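Local coordinates for penicillin-binding protein 2 (Pbp2) (Helicobacter pylori, PDB 5LP5) that probably cross-links peptidoglycan as a penicillin-binding transpeptidase of cell-wall synthesis, and forms a complex with the rod shape-determining protein MreC, at residues A[51-56]-A[194-199]; A[150-155]-A[274-279]; A[167-172]-A[184-189]. One frame throughout, in Å; residues are numbered along the deposited sequence.

Overall arrangement
From the N terminus, the loop between strands 43-49 and 56-57 meets its partner only at helix 196-200, so interaction 1 closes a long loop. Within that loop, the end of strand 144-152 begins interaction 2, which closes only at residues 274-279, in the transpeptidase domain; interactions 1 and 2 therefore cross. Interaction 3 is a two-stranded antiparallel pair, 166-168 with 185-187, closed around helix 171-176 and nested inside both. Gly54 O accepts a probable hydrogen bond from Arg151 NH1, joining interactions 1 and 2, and Asn196 OD1 probably accepts one from Gly187 N, joining 1 and 3. Interactions 2 and 3 do not touch.

Interaction 1 (A[51-56]-A[194-199]); sequences PTRGNI and EYNKLL
Thr52 points away from the helix; its hydroxyl bonds to Asp149, and it packs on Tyr220 of the neighbouring MreC chain. Arg53 carries the polar half of the contact. Its CG stands anti to the backbone N (chi1 -176°), and the chain stays extended to NE, so the guanidinium is carried obliquely across Leu199 to Asn196, at the start of the helix. There Arg53 NH1 gives a hydrogen bond to Asn196 OD1 (2.9 Å) that lies close to the guanidinium plane but reaches the oxygen from above the carbonyl plane of the amide. That same oxygen also accepts from Gly187 N, while Arg53 NH2 forms a salt bridge with Glu192, so the group is fixed at more than one point. Leu199 CB lies over one face of the guanidinium, offset toward the rim, and Leu199 CD1 lies 3.5 Å from Arg53 NH2. All of this lies in the dimerisation domain, where the segment 51-56 leads into a strand and is braced against helix 196-200. At Gly54 the backbone takes over: Gly54 N donates to Leu199 O (2.7 Å) almost straight, on a lone pair in the carbonyl plane, using an acceptor near the end of the helix. Asn55 points away, and its OD1 is hydrogen-bonded with Thr66 OG1. Ile56 then crosses Leu199 at about a right angle, Ile56 CG1 lying 3.9 Å from Leu199 CD2.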
loop_
_atom_site.group_PDB
_atom_site.type_symbol
_atom_site.label_atom_id
_atom_site.label_comp_id
_atom_site.label_asym_id
_atom_site.label_seq_id
_atom_site.Cartn_x
_atom_site.Cartn_y
_atom_site.Cartn_z
ATOM N N PRO A 51 0.401 -8.863 -7.190
ATOM C CA PRO A 51 -0.322 -7.591 -7.178
ATOM C C PRO A 51 -0.434 -6.978 -5.811
ATOM O O PRO A 51 -0.400 -7.686 -4.834
ATOM C CB PRO A 51 -1.706 -7.964 -7.713
ATOM C CG PRO A 51 -1.877 -9.403 -7.340
ATOM C CD PRO A 51 -0.503 -10.015 -7.350
ATOM N N THR A 52 -0.550 -5.658 -5.762
ATOM C CA THR A 52 -0.610 -4.911 -4.505
ATOM C C THR A 52 -1.973 -5.153 -3.892
ATOM O O THR A 52 -2.973 -5.193 -4.606
ATOM C CB THR A 52 -0.359 -3.389 -4.745
ATOM O OG1 THR A 52 -0.080 -2.726 -3.501
ATOM C CG2 THR A 52 -1.551 -2.711 -5.433
ATOM N N ARG A 53 -2.020 -5.341 -2.579
ATOM C CA ARG A 53 -3.302 -5.662 -1.924
ATOM C C ARG A 53 -4.306 -4.554 -2.099
ATOM O O ARG A 53 -3.975 -3.392 -1.908
ATOM C CB ARG A 53 -3.139 -5.970 -0.440
ATOM C CG ARG A 53 -4.437 -6.407 0.219
ATOM C CD ARG A 53 -4.229 -6.820 1.675
ATOM N NE ARG A 53 -5.510 -7.101 2.326
ATOM C CZ ARG A 53 -6.037 -8.312 2.483
ATOM N NH1 ARG A 53 -5.388 -9.402 2.077
ATOM N NH2 ARG A 53 -7.216 -8.428 3.072
ATOM N N GLY A 54 -5.532 -4.935 -2.460
ATOM C CA GLY A 54 -6.585 -3.982 -2.852
ATOM C C GLY A 54 -6.990 -2.979 -1.780
ATOM O O GLY A 54 -6.942 -3.271 -0.585
ATOM N N ASN A 55 -7.399 -1.792 -2.221
ATOM C CA ASN A 55 -7.847 -0.740 -1.308
ATOM C C ASN A 55 -9.264 -0.996 -0.840
ATOM O O ASN A 55 -10.087 -1.533 -1.590
ATOM C CB ASN A 55 -7.838 0.623 -1.989
ATOM C CG ASN A 55 -6.449 1.164 -2.219
ATOM O OD1 ASN A 55 -5.484 0.761 -1.577
ATOM N ND2 ASN A 55 -6.343 2.100 -3.153
ATOM N N ILE A 56 -9.549 -0.581 0.391
ATOM C CA ILE A 56 -10.913 -0.611 0.905
ATOM C C ILE A 56 -11.479 0.807 0.962
ATOM O O ILE A 56 -10.890 1.711 1.577
ATOM C CB ILE A 56 -11.022 -1.304 2.291
ATOM C CG1 ILE A 56 -10.587 -2.757 2.177
ATOM C CG2 ILE A 56 -12.459 -1.274 2.814
ATOM C CD1 ILE A 56 -10.483 -3.492 3.499
ATOM N N GLU A 194 -12.795 -11.616 5.594
ATOM C CA GLU A 194 -13.939 -12.106 4.835
ATOM C C GLU A 194 -13.666 -11.997 3.325
ATOM O O GLU A 194 -13.973 -12.913 2.565
ATOM C CB GLU A 194 -15.219 -11.360 5.238
ATOM C CG GLU A 194 -16.508 -11.838 4.558
ATOM C CD GLU A 194 -17.138 -13.068 5.165
ATOM O OE1 GLU A 194 -16.730 -13.493 6.257
ATOM O OE2 GLU A 194 -18.077 -13.598 4.556
ATOM N N TYR A 195 -13.052 -10.901 2.898
ATOM C CA TYR A 195 -12.838 -10.674 1.477
ATOM C C TYR A 195 -11.367 -10.782 1.108
ATOM O O TYR A 195 -10.889 -10.067 0.216
ATOM C CB TYR A 195 -13.449 -9.322 1.055
ATOM C CG TYR A 195 -14.974 -9.345 1.013
ATOM C CD1 TYR A 195 -15.730 -8.805 2.048
ATOM C CD2 TYR A 195 -15.653 -9.936 -0.060
ATOM C CE1 TYR A 195 -17.110 -8.845 2.010
ATOM C CE2 TYR A 195 -17.025 -9.965 -0.100
ATOM C CZ TYR A 195 -17.748 -9.425 0.937
ATOM O OH TYR A 195 -19.128 -9.451 0.907
ATOM N N ASN A 196 -10.658 -11.709 1.768
ATOM C CA ASN A 196 -9.209 -11.841 1.568
ATOM C C ASN A 196 -8.861 -12.180 0.134
ATOM O O ASN A 196 -8.021 -11.527 -0.479
ATOM C CB ASN A 196 -8.617 -12.915 2.441
ATOM C CG ASN A 196 -7.105 -12.825 2.504
ATOM O OD1 ASN A 196 -6.575 -11.896 3.094
ATOM N ND2 ASN A 196 -6.404 -13.781 1.903
ATOM N N LYS A 197 -9.510 -13.216 -0.391
ATOM C CA LYS A 197 -9.274 -13.649 -1.757
ATOM C C LYS A 197 -9.405 -12.515 -2.751
ATOM O O LYS A 197 -8.541 -12.347 -3.606
ATOM C CB LYS A 197 -10.243 -14.757 -2.138
ATOM C CG LYS A 197 -9.925 -16.069 -1.469
ATOM C CD LYS A 197 -10.534 -17.230 -2.236
ATOM C CE LYS A 197 -10.384 -18.537 -1.465
ATOM N NZ LYS A 197 -11.134 -18.506 -0.173
ATOM N N LEU A 198 -10.484 -11.749 -2.637
ATOM C CA LEU A 198 -10.687 -10.578 -3.494
ATOM C C LEU A 198 -9.549 -9.575 -3.346
ATOM O O LEU A 198 -8.884 -9.236 -4.311
ATOM C CB LEU A 198 -12.027 -9.904 -3.171
ATOM C CG LEU A 198 -12.349 -8.600 -3.897
ATOM C CD1 LEU A 198 -12.547 -8.889 -5.365
ATOM C CD2 LEU A 198 -13.587 -7.907 -3.357
ATOM N N LEU A 199 -9.338 -9.117 -2.118
ATOM C CA LEU A 199 -8.392 -8.027 -1.829
ATOM C C LEU A 199 -6.958 -8.366 -2.236
ATOM O O LEU A 199 -6.197 -7.505 -2.706
ATOM C CB LEU A 199 -8.450 -7.666 -0.341
ATOM C CG LEU A 199 -9.748 -6.947 0.046
ATOM C CD1 LEU A 199 -9.984 -6.995 1.555
ATOM C CD2 LEU A 199 -9.717 -5.505 -0.458
#

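Interaction 2 (A[150-155]-A[274-279]); sequences KRYYPN and NLNDFV
With CG of Asn276 anti to its carbonyl carbon (chi1 -75°) and chi2 at -69°, the carboxamide comes up to the backbone of Tyr153, whose own CG is also anti to the carbonyl carbon (chi1 -56°), sending the ring back past the amide. The amide then serves Tyr153 twice. Asn276 ND2 donates to Tyr153 O at 2.8 Å, on a lone pair and near the amide plane, whereas Tyr153 N donates to Asn276 OD1 over a longer 3.3 Å from above the carbonyl plane. The Tyr153 ring meets apolar groups on two flanks. Leu275 CB sits over one face, offset toward the rim, a CH-pi contact 4.0 Å from the Tyr153 centroid, and Val279 CG2 meets the ring edge 3.8 Å from Tyr153 CE2. At the ring tip, the hydroxyl bonds to Glu192, which also forms a salt bridge with Arg151. Val279 CG1 closes on Arg151 O (3.4 Å). Asn274 OD1, accepting from Asn276 N (2.9 Å), makes an Asx turn, and the Asn276 amide, held by this turn, ties the end of strand 144-152, in the dimerisation domain, to a loop in the transpeptidase domain.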
loop_
_atom_site.group_PDB
_atom_site.type_symbol
_atom_site.label_atom_id
_atom_site.label_comp_id
_atom_site.label_asym_id
_atom_site.label_seq_id
_atom_site.Cartn_x
_atom_site.Cartn_y
_atom_site.Cartn_z
ATOM N N LYS A 150 3.345 -1.897 3.211
ATOM C CA LYS A 150 2.874 -2.008 4.576
ATOM C C LYS A 150 1.438 -1.523 4.593
ATOM O O LYS A 150 1.156 -0.461 4.079
ATOM C CB LYS A 150 3.748 -1.155 5.497
ATOM C CG LYS A 150 3.018 -0.421 6.594
ATOM C CD LYS A 150 4.018 0.297 7.490
ATOM C CE LYS A 150 3.564 1.706 7.810
ATOM N NZ LYS A 150 4.333 2.226 8.953
ATOM N N ARG A 151 0.519 -2.295 5.150
ATOM C CA ARG A 151 -0.879 -1.906 5.179
ATOM C C ARG A 151 -1.009 -0.659 6.036
ATOM O O ARG A 151 -0.222 -0.426 6.967
ATOM C CB ARG A 151 -1.738 -3.043 5.747
ATOM C CG ARG A 151 -3.235 -2.958 5.438
ATOM C CD ARG A 151 -3.525 -3.175 3.952
ATOM N NE ARG A 151 -4.927 -3.531 3.676
ATOM C CZ ARG A 151 -5.504 -3.458 2.474
ATOM N NH1 ARG A 151 -4.807 -3.066 1.415
ATOM N NH2 ARG A 151 -6.782 -3.782 2.316
ATOM N N TYR A 152 -2.005 0.152 5.709
ATOM C CA TYR A 152 -2.232 1.420 6.404
ATOM C C TYR A 152 -3.716 1.781 6.487
ATOM O O TYR A 152 -4.415 1.822 5.483
ATOM C CB TYR A 152 -1.461 2.540 5.706
ATOM C CG TYR A 152 -1.583 3.882 6.391
ATOM C CD1 TYR A 152 -1.010 4.111 7.648
ATOM C CD2 TYR A 152 -2.280 4.914 5.791
ATOM C CE1 TYR A 152 -1.140 5.336 8.282
ATOM C CE2 TYR A 152 -2.399 6.144 6.400
ATOM C CZ TYR A 152 -1.836 6.354 7.641
ATOM O OH TYR A 152 -1.994 7.584 8.231
ATOM N N TYR A 153 -4.170 2.064 7.701
ATOM C CA TYR A 153 -5.556 2.426 7.980
ATOM C C TYR A 153 -5.543 3.902 8.375
ATOM O O TYR A 153 -5.186 4.255 9.501
ATOM C CB TYR A 153 -6.136 1.512 9.080
ATOM C CG TYR A 153 -6.012 0.042 8.715
ATOM C CD1 TYR A 153 -7.031 -0.615 8.066
ATOM C CD2 TYR A 153 -4.837 -0.674 8.972
ATOM C CE1 TYR A 153 -6.911 -1.955 7.704
ATOM C CE2 TYR A 153 -4.707 -2.011 8.608
ATOM C CZ TYR A 153 -5.746 -2.640 7.975
ATOM O OH TYR A 153 -5.642 -3.947 7.604
ATOM N N PRO A 154 -5.891 4.781 7.422
ATOM C CA PRO A 154 -5.799 6.219 7.627
ATOM C C PRO A 154 -6.557 6.692 8.842
ATOM O O PRO A 154 -6.057 7.538 9.586
ATOM C CB PRO A 154 -6.426 6.822 6.370
ATOM C CG PRO A 154 -6.929 5.699 5.567
ATOM C CD PRO A 154 -6.302 4.446 6.054
ATOM N N ASN A 155 -7.742 6.146 9.068
ATOM C CA ASN A 155 -8.559 6.633 10.182
ATOM C C ASN A 155 -8.309 5.929 11.511
ATOM O O ASN A 155 -9.029 6.146 12.474
ATOM C CB ASN A 155 -10.032 6.559 9.809
ATOM C CG ASN A 155 -10.329 7.334 8.565
ATOM O OD1 ASN A 155 -10.766 8.472 8.624
ATOM N ND2 ASN A 155 -10.066 6.734 7.439
ATOM N N ASN A 274 -7.162 0.514 17.524
ATOM C CA ASN A 274 -6.419 1.128 16.417
ATOM C C ASN A 274 -5.731 0.095 15.561
ATOM O O ASN A 274 -4.678 -0.434 15.928
ATOM C CB ASN A 274 -5.391 2.132 16.921
ATOM C CG ASN A 274 -4.640 2.825 15.790
ATOM O OD1 ASN A 274 -4.700 2.427 14.624
ATOM N ND2 ASN A 274 -3.926 3.897 16.140
ATOM N N LEU A 275 -6.302 -0.123 14.379
ATOM C CA LEU A 275 -5.860 -1.166 13.471
ATOM C C LEU A 275 -4.383 -1.067 13.092
ATOM O O LEU A 275 -3.768 -2.075 12.760
ATOM C CB LEU A 275 -6.712 -1.145 12.218
ATOM C CG LEU A 275 -8.185 -1.515 12.397
ATOM C CD1 LEU A 275 -8.955 -1.126 11.131
ATOM C CD2 LEU A 275 -8.415 -3.000 12.727
ATOM N N ASN A 276 -3.809 0.139 13.134
ATOM C CA ASN A 276 -2.407 0.303 12.736
ATOM C C ASN A 276 -1.428 -0.375 13.695
ATOM O O ASN A 276 -0.320 -0.696 13.306
ATOM C CB ASN A 276 -2.043 1.773 12.618
ATOM C CG ASN A 276 -2.595 2.410 11.395
ATOM O OD1 ASN A 276 -2.172 2.117 10.279
ATOM N ND2 ASN A 276 -3.511 3.339 11.594
ATOM N N ASP A 277 -1.828 -0.593 14.944
ATOM C CA ASP A 277 -0.912 -1.182 15.931
ATOM C C ASP A 277 -0.644 -2.670 15.669
ATOM O O ASP A 277 0.289 -3.238 16.226
ATOM C CB ASP A 277 -1.448 -0.978 17.354
ATOM C CG ASP A 277 -1.574 0.487 17.736
ATOM O OD1 ASP A 277 -0.821 1.323 17.182
ATOM O OD2 ASP A 277 -2.434 0.808 18.586
ATOM N N PHE A 278 -1.455 -3.295 14.823
ATOM C CA PHE A 278 -1.250 -4.685 14.459
ATOM C C PHE A 278 -0.341 -4.865 13.236
ATOM O O PHE A 278 0.226 -5.948 13.050
ATOM C CB PHE A 278 -2.604 -5.391 14.218
ATOM C CG PHE A 278 -3.349 -5.686 15.479
ATOM C CD1 PHE A 278 -4.156 -4.717 16.059
ATOM C CD2 PHE A 278 -3.214 -6.915 16.112
ATOM C CE1 PHE A 278 -4.819 -4.970 17.244
ATOM C CE2 PHE A 278 -3.878 -7.176 17.297
ATOM C CZ PHE A 278 -4.680 -6.199 17.864
ATOM N N VAL A 279 -0.184 -3.831 12.417
ATOM C CA VAL A 279 0.342 -4.045 11.065
ATOM C C VAL A 279 1.726 -4.729 10.982
ATOM O O VAL A 279 1.910 -5.625 10.141
ATOM C CB VAL A 279 0.293 -2.761 10.209
ATOM C CG1 VAL A 279 0.999 -2.975 8.879
ATOM C CG2 VAL A 279 -1.158 -2.343 9.973
#

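Interaction 3 (A[167-172]-A[184-189]); sequences GVASLQ and QIVGKT
Lys188 leaves its backbone with CB directed toward the opposite segment, and with CG anti to its carbonyl carbon (chi1 -60°) the chain begins to run over Gly167. Lys188 CG lies 3.8 Å from Gly167 N. A bend at chi2 (-63°) then turns the chain, and beyond that bend it is extended to NZ. Lys188 CE passes over the glycine, 3.8 Å from Gly167 CA, where the absence of a side chain leaves the aliphatic chain to cross the backbone closely, and it also comes to 3.4 Å from Val168 O. The tip completes the reach: Lys188 NZ donates to Val168 O at 2.9 Å, the ammonium standing above the carbonyl plane, and forms a salt bridge with Asp173. The positive charge is thus held by a backbone oxygen and a carboxylate together, which would probably favour its protonated state. Beneath the lysine, Gly167 and Val186 form an antiparallel hydrogen-bonded pair. Gly167 N donates to Val186 O (2.9 Å), and Val186 N donates back to Gly167 O (3.2 Å); both bonds run nearly along the C=O axis. Past this pair, Val186 CG2 packs against Ala169 CA at 3.5 Å, and Gln184 CG approaches Ala169 CB, making a small apolar patch where the chain departs from strand 166-168. Ser170 follows as the N-cap of the next helix, its OG accepting from Asp173 N, so the residue that pairs with Lys188 is itself positioned at the capped first turn. The two short strands form a two-stranded antiparallel sheet with helix 171-176 leading off from Ser170; Leu174 of that helix touches Ala169 and Gln184, while Val186 also rests on Asp173.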
loop_
_atom_site.group_PDB
_atom_site.type_symbol
_atom_site.label_atom_id
_atom_site.label_comp_id
_atom_site.label_asym_id
_atom_site.label_seq_id
_atom_site.Cartn_x
_atom_site.Cartn_y
_atom_site.Cartn_z
ATOM N N GLY A 167 -2.193 -9.555 8.768
ATOM C CA GLY A 167 -1.003 -9.949 9.505
ATOM C C GLY A 167 -0.141 -10.919 8.727
ATOM O O GLY A 167 -0.435 -11.241 7.574
ATOM N N VAL A 168 0.922 -11.392 9.370
ATOM C CA VAL A 168 1.823 -12.362 8.752
ATOM C C VAL A 168 1.101 -13.690 8.622
ATOM O O VAL A 168 0.491 -14.154 9.573
ATOM C CB VAL A 168 3.123 -12.572 9.575
ATOM C CG1 VAL A 168 3.976 -13.652 8.940
ATOM C CG2 VAL A 168 3.925 -11.291 9.652
ATOM N N ALA A 169 1.184 -14.283 7.436
ATOM C CA ALA A 169 0.623 -15.606 7.187
ATOM C C ALA A 169 1.093 -16.573 8.257
ATOM O O ALA A 169 2.291 -16.774 8.414
ATOM C CB ALA A 169 1.041 -16.114 5.809
ATOM N N SER A 170 0.156 -17.144 9.007
ATOM C CA SER A 170 0.479 -18.222 9.927
ATOM C C SER A 170 0.763 -19.472 9.099
ATOM O O SER A 170 0.296 -19.594 7.960
ATOM C CB SER A 170 -0.681 -18.484 10.885
ATOM O OG SER A 170 -1.689 -19.256 10.253
ATOM N N LEU A 171 1.520 -20.405 9.667
ATOM C CA LEU A 171 1.844 -21.649 8.957
ATOM C C LEU A 171 0.558 -22.417 8.630
ATOM O O LEU A 171 0.520 -23.183 7.668
ATOM C CB LEU A 171 2.846 -22.506 9.751
ATOM C CG LEU A 171 4.330 -22.096 9.630
ATOM C CD1 LEU A 171 4.629 -20.670 10.094
ATOM C CD2 LEU A 171 5.199 -23.070 10.408
ATOM N N GLN A 172 -0.496 -22.182 9.413
ATOM C CA GLN A 172 -1.821 -22.755 9.139
ATOM C C GLN A 172 -2.576 -22.010 8.051
ATOM O O GLN A 172 -3.381 -22.615 7.345
ATOM C CB GLN A 172 -2.683 -22.798 10.406
ATOM C CG GLN A 172 -3.871 -23.747 10.293
ATOM C CD GLN A 172 -4.108 -24.543 11.573
ATOM O OE1 GLN A 172 -4.222 -23.977 12.664
ATOM N NE2 GLN A 172 -4.167 -25.863 11.442
ATOM N N GLN A 184 2.651 -13.269 1.765
ATOM C CA GLN A 184 2.766 -13.407 3.226
ATOM C C GLN A 184 1.994 -12.309 3.976
ATOM O O GLN A 184 2.380 -11.892 5.073
ATOM C CB GLN A 184 4.234 -13.498 3.682
ATOM C CG GLN A 184 4.634 -14.873 4.254
ATOM C CD GLN A 184 5.156 -15.839 3.204
ATOM O OE1 GLN A 184 6.172 -15.583 2.571
ATOM N NE2 GLN A 184 4.478 -16.968 3.035
ATOM N N ILE A 185 0.887 -11.874 3.373
ATOM C CA ILE A 185 -0.014 -10.884 3.954
ATOM C C ILE A 185 -1.440 -11.397 3.795
ATOM O O ILE A 185 -1.957 -11.521 2.679
ATOM C CB ILE A 185 0.119 -9.508 3.253
ATOM C CG1 ILE A 185 1.523 -8.932 3.445
ATOM C CG2 ILE A 185 -0.909 -8.510 3.773
ATOM C CD1 ILE A 185 1.918 -8.731 4.893
ATOM N N VAL A 186 -2.085 -11.673 4.923
ATOM C CA VAL A 186 -3.452 -12.214 4.934
ATOM C C VAL A 186 -4.354 -11.517 5.958
ATOM O O VAL A 186 -3.888 -10.998 6.979
ATOM C CB VAL A 186 -3.460 -13.739 5.192
ATOM C CG1 VAL A 186 -3.181 -14.486 3.906
ATOM C CG2 VAL A 186 -2.443 -14.107 6.253
ATOM N N GLY A 187 -5.648 -11.492 5.661
ATOM C CA GLY A 187 -6.599 -10.846 6.537
ATOM C C GLY A 187 -6.771 -11.730 7.739
ATOM O O GLY A 187 -6.852 -12.946 7.596
ATOM N N LYS A 188 -6.807 -11.122 8.920
ATOM C CA LYS A 188 -6.998 -11.854 10.172
ATOM C C LYS A 188 -8.420 -11.706 10.677
ATOM O O LYS A 188 -9.044 -12.694 11.000
ATOM C CB LYS A 188 -6.014 -11.395 11.254
ATOM C CG LYS A 188 -4.556 -11.588 10.888
ATOM C CD LYS A 188 -4.209 -13.056 10.704
ATOM C CE LYS A 188 -2.711 -13.252 10.454
ATOM N NZ LYS A 188 -2.241 -14.672 10.533
ATOM N N THR A 189 -8.919 -10.472 10.755
ATOM C CA THR A 189 -10.284 -10.219 11.242
ATOM C C THR A 189 -11.125 -9.432 10.279
ATOM O O THR A 189 -10.613 -8.776 9.375
ATOM C CB THR A 189 -10.283 -9.464 12.573
ATOM O OG1 THR A 189 -9.587 -8.218 12.438
ATOM C CG2 THR A 189 -9.577 -10.275 13.595
#